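Local coordinates for thermosome subunit (Methanococcoides burtonii, PDB 3AQ1), which probably binds and hydrolyses ATP to help unfolded proteins fold, as a group II chaperonin of the TCP-1 family, at residues 187-192 and 238-243. Sequence-based numbering, arbitrary orientation.
Sequences NAKILL and GANVVF
Lys189 O takes two backbone N-H groups, from Val241 at the start of the other strand and from Asn240 just before it. Val241 N lies 3.1 Å from Lys189 O, tilted 32° from the carbonyl plane. Asn240 N also donates to this oxygen, but weakly, bent to 126° at the hydrogen. Further along, Leu191 N donates to Val241 O at 2.8 Å, and Phe243 N donates to Leu191 O. The amide of Asn240 reaches back beside segment 187-192, with ND2 2.6 Å from Asn187 O and 3.9 Å from Lys189 CG. An alanine in place of Asn240 would probably leave a gap beside Asn187 O and Lys189 CG, where the amide now packs. On one face of the sheet, Ile190 lies side by side with Val241. Ile190 CG2, anti to its backbone N, meets the edge of the Phe243 ring in plane, 4.0 Å from Phe243 CD2. Leu192 CD2 touches Phe243 CB, and both side chains touch Leu275 of helix 269-279. On the other face, Leu191 CB packs on Ala239 CB at 3.7 Å. The strands run parallel, and helix 226-235 lies in the connection between them, as in a beta-alpha-beta crossover of the chaperonin apical domain.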
ATOM      1  N   ASN A 187      25.551  -3.167 -20.142  1.00 48.11           N
ATOM      2  CA  ASN A 187      26.103  -3.963 -19.059  1.00 46.14           C
ATOM      3  C   ASN A 187      26.768  -3.054 -18.068  1.00 45.87           C
ATOM      4  O   ASN A 187      27.979  -3.072 -17.909  1.00 53.57           O
ATOM      5  CB  ASN A 187      27.118  -4.963 -19.589  1.00 48.26           C
ATOM      6  CG  ASN A 187      26.560  -5.797 -20.679  1.00 54.76           C
ATOM      7  OD1 ASN A 187      25.485  -6.386 -20.527  1.00 55.85           O
ATOM      8  ND2 ASN A 187      27.268  -5.851 -21.806  1.00 52.50           N
ATOM      9  N   ALA A 188      25.964  -2.240 -17.411  1.00 55.21           N
ATOM     10  CA  ALA A 188      26.479  -1.311 -16.430  1.00 54.34           C
ATOM     11  C   ALA A 188      26.934  -2.079 -15.203  1.00 50.90           C
ATOM     12  O   ALA A 188      26.324  -3.077 -14.816  1.00 52.29           O
ATOM     13  CB  ALA A 188      25.410  -0.294 -16.070  1.00 48.94           C
ATOM     14  N   LYS A 189      28.023  -1.617 -14.608  1.00 44.98           N
ATOM     15  CA  LYS A 189      28.462  -2.142 -13.328  1.00 47.21           C
ATOM     16  C   LYS A 189      28.430  -0.958 -12.393  1.00 48.13           C
ATOM     17  O   LYS A 189      29.165   0.005 -12.577  1.00 50.60           O
ATOM     18  CB  LYS A 189      29.870  -2.717 -13.439  1.00 45.22           C
ATOM     19  CG  LYS A 189      29.969  -3.784 -14.479  1.00 41.42           C
ATOM     20  CD  LYS A 189      29.106  -4.975 -14.116  1.00 43.50           C
ATOM     21  CE  LYS A 189      28.943  -5.922 -15.292  1.00 43.80           C
ATOM     22  NZ  LYS A 189      28.404  -7.217 -14.828  1.00 50.59           N
ATOM     23  N   ILE A 190      27.559  -1.025 -11.399  1.00 46.05           N
ATOM     24  CA  ILE A 190      27.155   0.170 -10.676  1.00 39.08           C
ATOM     25  C   ILE A 190      27.729   0.241  -9.276  1.00 41.57           C
ATOM     26  O   ILE A 190      27.640  -0.718  -8.499  1.00 40.44           O
ATOM     27  CB  ILE A 190      25.638   0.234 -10.591  1.00 35.26           C
ATOM     28  CG1 ILE A 190      25.062   0.353 -11.999  1.00 36.76           C
ATOM     29  CG2 ILE A 190      25.204   1.381  -9.686  1.00 37.58           C
ATOM     30  CD1 ILE A 190      23.660  -0.120 -12.111  1.00 47.25           C
ATOM     31  N   LEU A 191      28.315   1.392  -8.968  1.00 35.74           N
ATOM     32  CA  LEU A 191      28.866   1.661  -7.646  1.00 43.22           C
ATOM     33  C   LEU A 191      28.021   2.743  -6.960  1.00 46.91           C
ATOM     34  O   LEU A 191      27.772   3.792  -7.543  1.00 48.23           O
ATOM     35  CB  LEU A 191      30.331   2.111  -7.777  1.00 37.89           C
ATOM     36  CG  LEU A 191      31.131   2.462  -6.523  1.00 41.43           C
ATOM     37  CD1 LEU A 191      31.473   1.214  -5.733  1.00 38.90           C
ATOM     38  CD2 LEU A 191      32.400   3.225  -6.875  1.00 37.56           C
ATOM     39  N   LEU A 192      27.560   2.484  -5.740  1.00 43.35           N
ATOM     40  CA  LEU A 192      26.803   3.492  -4.986  1.00 41.26           C
ATOM     41  C   LEU A 192      27.654   4.079  -3.863  1.00 42.99           C
ATOM     42  O   LEU A 192      28.186   3.337  -3.042  1.00 52.63           O
ATOM     43  CB  LEU A 192      25.495   2.907  -4.431  1.00 33.58           C
ATOM     44  CG  LEU A 192      24.679   2.185  -5.511  1.00 37.89           C
ATOM     45  CD1 LEU A 192      23.468   1.474  -4.946  1.00 46.90           C
ATOM     46  CD2 LEU A 192      24.272   3.154  -6.572  1.00 35.34           C
ATOM     47  N   GLY A 238      36.125  -1.167 -10.827  1.00 44.87           N
ATOM     48  CA  GLY A 238      35.637  -1.873 -12.000  1.00 53.79           C
ATOM     49  C   GLY A 238      34.349  -1.285 -12.554  1.00 52.94           C
ATOM     50  O   GLY A 238      33.929  -1.593 -13.674  1.00 57.96           O
ATOM     51  N   ALA A 239      33.739  -0.419 -11.757  1.00 46.15           N
ATOM     52  CA  ALA A 239      32.431   0.149 -12.049  1.00 46.06           C
ATOM     53  C   ALA A 239      32.360   0.983 -13.325  1.00 44.26           C
ATOM     54  O   ALA A 239      33.219   1.805 -13.596  1.00 37.10           O
ATOM     55  CB  ALA A 239      31.940   0.968 -10.856  1.00 46.19           C
ATOM     56  N   ASN A 240      31.298   0.745 -14.085  1.00 56.42           N
ATOM     57  CA  ASN A 240      30.880   1.518 -15.258  1.00 52.78           C
ATOM     58  C   ASN A 240      30.203   2.855 -14.920  1.00 57.39           C
ATOM     59  O   ASN A 240      30.242   3.834 -15.682  1.00 49.51           O
ATOM     60  CB  ASN A 240      29.801   0.699 -15.945  1.00 42.97           C
ATOM     61  CG  ASN A 240      30.316  -0.055 -17.069  1.00 49.70           C
ATOM     62  OD1 ASN A 240      31.294   0.345 -17.683  1.00 71.91           O
ATOM     63  ND2 ASN A 240      29.676  -1.165 -17.380  1.00 57.10           N
ATOM     64  N   VAL A 241      29.534   2.848 -13.777  1.00 41.39           N
ATOM     65  CA  VAL A 241      28.551   3.844 -13.440  1.00 37.52           C
ATOM     66  C   VAL A 241      28.679   4.098 -11.954  1.00 41.46           C
ATOM     67  O   VAL A 241      28.731   3.152 -11.153  1.00 36.96           O
ATOM     68  CB  VAL A 241      27.153   3.316 -13.762  1.00 32.90           C
ATOM     69  CG1 VAL A 241      26.101   4.197 -13.156  1.00 35.82           C
ATOM     70  CG2 VAL A 241      26.988   3.176 -15.270  1.00 35.49           C
ATOM     71  N   VAL A 242      28.765   5.374 -11.596  1.00 35.18           N
ATOM     72  CA  VAL A 242      28.859   5.755 -10.199  1.00 37.36           C
ATOM     73  C   VAL A 242      27.742   6.730  -9.860  1.00 39.51           C
ATOM     74  O   VAL A 242      27.602   7.763 -10.506  1.00 41.51           O
ATOM     75  CB  VAL A 242      30.199   6.426  -9.901  1.00 37.41           C
ATOM     76  CG1 VAL A 242      30.279   6.797  -8.452  1.00 34.98           C
ATOM     77  CG2 VAL A 242      31.332   5.508 -10.262  1.00 35.65           C
ATOM     78  N   PHE A 243      26.939   6.384  -8.861  1.00 40.07           N
ATOM     79  CA  PHE A 243      25.988   7.323  -8.271  1.00 36.19           C
ATOM     80  C   PHE A 243      26.514   7.772  -6.919  1.00 37.86           C
ATOM     81  O   PHE A 243      26.747   6.958  -6.032  1.00 44.05           O
ATOM     82  CB  PHE A 243      24.613   6.678  -8.099  1.00 29.23           C
ATOM     83  CG  PHE A 243      23.905   6.412  -9.388  1.00 32.55           C
ATOM     84  CD1 PHE A 243      23.202   7.422 -10.024  1.00 36.11           C
ATOM     85  CD2 PHE A 243      23.931   5.151  -9.963  1.00 35.70           C
ATOM     86  CE1 PHE A 243      22.544   7.184 -11.226  1.00 39.61           C
ATOM     87  CE2 PHE A 243      23.271   4.899 -11.151  1.00 39.57           C
ATOM     88  CZ  PHE A 243      22.570   5.915 -11.789  1.00 34.69           C
TER